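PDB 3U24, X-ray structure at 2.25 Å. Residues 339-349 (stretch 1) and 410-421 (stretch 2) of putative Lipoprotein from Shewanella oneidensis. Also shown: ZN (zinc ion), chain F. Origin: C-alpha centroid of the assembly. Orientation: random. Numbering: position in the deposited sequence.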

# COMPACT_ATOMS: atom_id res chain seq x y z
N ILE A 339 -5.39 -23.69 -13.11
CA ILE A 339 -4.42 -22.76 -12.61
C ILE A 339 -4.33 -22.81 -11.06
O ILE A 339 -3.25 -22.83 -10.50
N VAL A 340 -5.47 -22.90 -10.38
CA VAL A 340 -5.50 -22.91 -8.92
C VAL A 340 -6.90 -23.34 -8.48
O VAL A 340 -7.86 -22.99 -9.12
N THR A 341 -7.04 -24.11 -7.42
CA THR A 341 -8.36 -24.50 -6.93
C THR A 341 -9.10 -23.27 -6.40
O THR A 341 -8.59 -22.56 -5.54
N LEU A 342 -10.29 -23.03 -6.91
CA LEU A 342 -11.19 -22.02 -6.37
C LEU A 342 -12.39 -22.69 -5.68
O LEU A 342 -12.84 -23.71 -6.14
N ASP A 343 -12.90 -22.13 -4.59
CA ASP A 343 -14.07 -22.70 -3.89
C ASP A 343 -15.37 -22.03 -4.34
O ASP A 343 -15.61 -20.88 -3.99
N PRO A 344 -16.24 -22.74 -5.11
CA PRO A 344 -17.48 -22.10 -5.63
C PRO A 344 -18.45 -21.48 -4.58
O PRO A 344 -19.26 -20.61 -4.94
N LYS A 345 -18.35 -21.91 -3.32
CA LYS A 345 -19.21 -21.41 -2.23
C LYS A 345 -18.58 -20.25 -1.42
O LYS A 345 -19.07 -19.90 -0.34
N LYS A 346 -17.51 -19.66 -1.94
CA LYS A 346 -17.03 -18.37 -1.47
C LYS A 346 -17.20 -17.37 -2.64
O LYS A 346 -16.20 -16.79 -3.12
N PRO A 347 -18.47 -17.15 -3.10
CA PRO A 347 -18.67 -16.34 -4.30
C PRO A 347 -18.40 -14.86 -3.97
O PRO A 347 -18.86 -14.37 -2.94
N LEU A 348 -17.65 -14.18 -4.84
CA LEU A 348 -17.24 -12.80 -4.57
C LEU A 348 -18.36 -11.85 -4.90
O LEU A 348 -18.88 -11.86 -6.02
N VAL A 349 -18.71 -11.00 -3.95
CA VAL A 349 -19.81 -10.07 -4.14
C VAL A 349 -19.32 -8.73 -4.68
O VAL A 349 -18.61 -8.01 -3.98
N ALA A 410 -9.21 -9.61 -8.38
CA ALA A 410 -10.17 -10.62 -8.00
C ALA A 410 -9.66 -12.04 -8.26
O ALA A 410 -9.32 -12.76 -7.32
N ILE A 411 -9.60 -12.47 -9.50
CA ILE A 411 -9.35 -13.87 -9.75
C ILE A 411 -8.33 -14.08 -10.84
O ILE A 411 -8.54 -13.64 -11.94
N PRO A 412 -7.18 -14.72 -10.53
CA PRO A 412 -6.74 -15.30 -9.30
C PRO A 412 -5.79 -14.40 -8.49
O PRO A 412 -4.91 -14.91 -7.77
N GLY A 413 -5.99 -13.08 -8.58
CA GLY A 413 -5.17 -12.12 -7.82
C GLY A 413 -5.55 -11.91 -6.35
O GLY A 413 -5.65 -12.88 -5.54
N HIS A 414 -5.79 -10.64 -5.98
CA HIS A 414 -5.94 -10.34 -4.54
C HIS A 414 -6.95 -11.14 -3.82
O HIS A 414 -6.67 -11.60 -2.72
N TYR A 415 -8.14 -11.33 -4.37
CA TYR A 415 -9.20 -12.01 -3.59
C TYR A 415 -8.81 -13.47 -3.36
O TYR A 415 -8.93 -13.98 -2.22
N THR A 416 -8.32 -14.12 -4.40
CA THR A 416 -7.89 -15.48 -4.30
C THR A 416 -6.79 -15.67 -3.28
O THR A 416 -6.85 -16.59 -2.46
N GLN A 417 -5.79 -14.80 -3.34
CA GLN A 417 -4.69 -14.87 -2.39
C GLN A 417 -5.18 -14.64 -0.95
O GLN A 417 -4.66 -15.26 -0.02
N LEU A 418 -6.17 -13.75 -0.77
CA LEU A 418 -6.73 -13.53 0.57
C LEU A 418 -7.44 -14.78 1.09
O LEU A 418 -7.28 -15.14 2.23
N VAL A 419 -8.26 -15.41 0.27
CA VAL A 419 -8.90 -16.66 0.66
C VAL A 419 -7.85 -17.71 1.06
O VAL A 419 -7.96 -18.34 2.12
N TYR A 420 -6.80 -17.88 0.25
CA TYR A 420 -5.78 -18.84 0.60
C TYR A 420 -5.12 -18.47 1.93
O TYR A 420 -4.96 -19.35 2.77
N SER A 421 -4.85 -17.18 2.16
CA SER A 421 -4.25 -16.76 3.44
C SER A 421 -5.18 -16.93 4.63
O SER A 421 -4.72 -16.93 5.75

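Stretch 1, an irregular segment, lies along one side of the helix that begins after Gly-413 and along the loop preceding it, and the two bury 559 Å² in all. The helix presents Tyr-415, Thr-416 and Val-419, whose CA-to-CB bonds all point toward stretch 1; Tyr-420 starts sideways, but its m rotamer (chi1 -87°) brings the end of the ring nearer. His-414, Gln-417, Leu-418 and Ser-421 stay out of reach.

Leu-348 has the largest area covered by the other stretch, 85 Å². With chi1 t and chi2 p, its forked end enters the hollow between Ala-410 and the ring of Tyr-415. Leu-348 CD1 sits over one face, 3.9 Å from the Tyr-415 ring centroid and 16° off the ring normal, a CH-pi contact; Leu-348 CD2 lies 3.8 Å from Ala-410 CB and also 3.8 Å from Tyr-415 CG. The small methyl of Ala-410 and the flat tyrosine thus meet in a corner that the leucine fills. With chi1 t (173°), the Tyr-415 ring places its hydroxyl within reach of the backbone of stretch 1: Tyr-415 OH donates to Lys-346 O at 2.9 Å, with the acceptor at the ring edge, near its plane. This carbonyl belongs to the last residue of the type I turn from Asp-343 to Lys-346, whose middle residues, Pro-344 and Lys-345, remain clear of the helix.

Lys-346 contributes its aliphatic portion. Its chain leaves in m and continues t, t, t, laying Lys-346 CD 3.8 Å from Val-419 CG1; it is poorly ordered, and its amine has no partner in stretch 2.

Farther along, Leu-342 starts sideways, yet its m, t rotamer turns the end inward. Leu-342 CD2 approaches Thr-416 CG2 at 3.9 Å, and Leu-342 CD1 lies 4.4 Å from Ile-411 CG2, so the leucine fits loosely between loop and helix. Thr-416, in m, meets Leu-342 with its CG2 and OG1 alike; Thr-416 OG1 also donates to Ala-410 O at 3.3 Å, tying the helix start back to the loop. Val-340, buried and in p, spreads its two methyls: Val-340 CG1 is 4.2 Å from Pro-412 CB and 4.3 Å from Thr-416 CG2, and Val-340 CG2 is 3.9 Å from Tyr-420 CZ.

Beside Val-340, the Tyr-420 hydroxyl makes the shorter cross-stretch hydrogen bond, Tyr-420 OH to Thr-341 O at 2.5 Å, again with the carbonyl at the ring edge. Two tyrosines therefore anchor stretch 1 through main-chain oxygens.

The zinc lies outside this packing: His-414 NE2 binds ZN at 2.1 Å, and water 1 is also a ligand, its O 2.1 Å from ZN, with three further ligand atoms elsewhere in the structure.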

# COMPACT_ATOMS: atom_id res chain seq x y z
CB ILE A 339 -4.79 -21.40 -13.16
CG1 ILE A 339 -4.47 -21.43 -14.67
CG2 ILE A 339 -4.08 -20.29 -12.39
CD1 ILE A 339 -4.75 -20.13 -15.41
CB VAL A 340 -5.14 -21.51 -8.35
CG1 VAL A 340 -6.28 -20.54 -8.58
CG2 VAL A 340 -4.78 -21.57 -6.89
CB THR A 341 -8.28 -25.54 -5.79
OG1 THR A 341 -7.53 -26.68 -6.22
CG2 THR A 341 -9.72 -26.00 -5.31
CB LEU A 342 -11.71 -21.16 -7.52
CG LEU A 342 -10.65 -20.42 -8.31
CD1 LEU A 342 -11.30 -19.78 -9.54
CD2 LEU A 342 -9.96 -19.39 -7.40
CB ASP A 343 -13.89 -22.53 -2.37
CG ASP A 343 -15.04 -23.14 -1.57
OD1 ASP A 343 -14.82 -24.15 -0.87
OD2 ASP A 343 -16.18 -22.61 -1.65
CB PRO A 344 -18.18 -23.23 -6.40
CG PRO A 344 -17.12 -24.23 -6.68
CD PRO A 344 -16.14 -24.15 -5.54
CB LYS A 345 -19.65 -22.56 -1.31
CG LYS A 345 -20.68 -23.49 -1.95
CD LYS A 345 -21.02 -24.67 -1.06
CE LYS A 345 -21.98 -24.30 0.07
NZ LYS A 345 -23.40 -24.50 -0.33
CB LYS A 346 -15.57 -18.46 -0.98
CG LYS A 346 -15.41 -19.14 0.38
CD LYS A 346 -13.96 -19.50 0.72
CE LYS A 346 -13.87 -20.65 1.72
NZ LYS A 346 -12.48 -21.15 1.96
CB PRO A 347 -20.14 -16.58 -4.62
CG PRO A 347 -20.78 -16.72 -3.28
CD PRO A 347 -19.74 -17.35 -2.38
CB LEU A 348 -16.00 -12.44 -5.38
CG LEU A 348 -15.38 -11.05 -5.23
CD1 LEU A 348 -15.17 -10.62 -3.78
CD2 LEU A 348 -14.07 -11.02 -6.01
CB VAL A 349 -20.54 -9.77 -2.81
CG1 VAL A 349 -21.65 -8.73 -3.05
CG2 VAL A 349 -21.08 -11.07 -2.20
CB ALA A 410 -11.51 -10.37 -8.72
CB ILE A 411 -10.69 -14.58 -10.06
CG1 ILE A 411 -11.28 -15.03 -8.71
CG2 ILE A 411 -10.47 -15.75 -11.02
CD1 ILE A 411 -12.77 -14.96 -8.58
CB PRO A 412 -6.01 -16.53 -9.78
CG PRO A 412 -5.31 -16.06 -11.00
CD PRO A 412 -6.29 -15.10 -11.64
CB HIS A 414 -6.23 -8.88 -4.29
CG HIS A 414 -5.06 -7.99 -4.52
ND1 HIS A 414 -3.82 -8.32 -4.11
CD2 HIS A 414 -4.97 -6.77 -5.13
CE1 HIS A 414 -2.98 -7.35 -4.47
NE2 HIS A 414 -3.70 -6.38 -5.04
CB TYR A 415 -10.58 -11.90 -4.23
CG TYR A 415 -11.66 -12.72 -3.55
CD1 TYR A 415 -12.14 -12.37 -2.32
CD2 TYR A 415 -12.20 -13.87 -4.16
CE1 TYR A 415 -13.10 -13.12 -1.69
CE2 TYR A 415 -13.18 -14.61 -3.53
CZ TYR A 415 -13.62 -14.23 -2.28
OH TYR A 415 -14.63 -14.93 -1.59
CB THR A 416 -7.45 -16.02 -5.64
OG1 THR A 416 -8.54 -15.83 -6.55
CG2 THR A 416 -7.13 -17.51 -5.58
CB GLN A 417 -3.61 -13.85 -2.76
CG GLN A 417 -2.32 -13.95 -1.93
CD GLN A 417 -2.26 -13.01 -0.71
OE1 GLN A 417 -1.83 -13.41 0.39
NE2 GLN A 417 -2.61 -11.76 -0.91
CB LEU A 418 -7.72 -12.35 0.57
CG LEU A 418 -8.63 -12.10 1.80
CD1 LEU A 418 -7.82 -11.63 3.01
CD2 LEU A 418 -9.69 -11.05 1.45
CB VAL A 419 -9.82 -17.23 -0.43
CG1 VAL A 419 -10.32 -18.64 -0.03
CG2 VAL A 419 -10.98 -16.28 -0.68
CB TYR A 420 -4.77 -19.07 -0.52
CG TYR A 420 -5.22 -20.15 -1.51
CD1 TYR A 420 -6.11 -19.87 -2.49
CD2 TYR A 420 -4.76 -21.44 -1.42
CE1 TYR A 420 -6.53 -20.83 -3.38
CE2 TYR A 420 -5.19 -22.45 -2.28
CZ TYR A 420 -6.07 -22.14 -3.27
OH TYR A 420 -6.49 -23.06 -4.19
CB SER A 421 -3.83 -15.29 3.41
OG SER A 421 -5.00 -14.50 3.39
ZN ZN F . -2.86 -4.74 -6.13
O HOH W 1 -4.32 -3.19 -6.04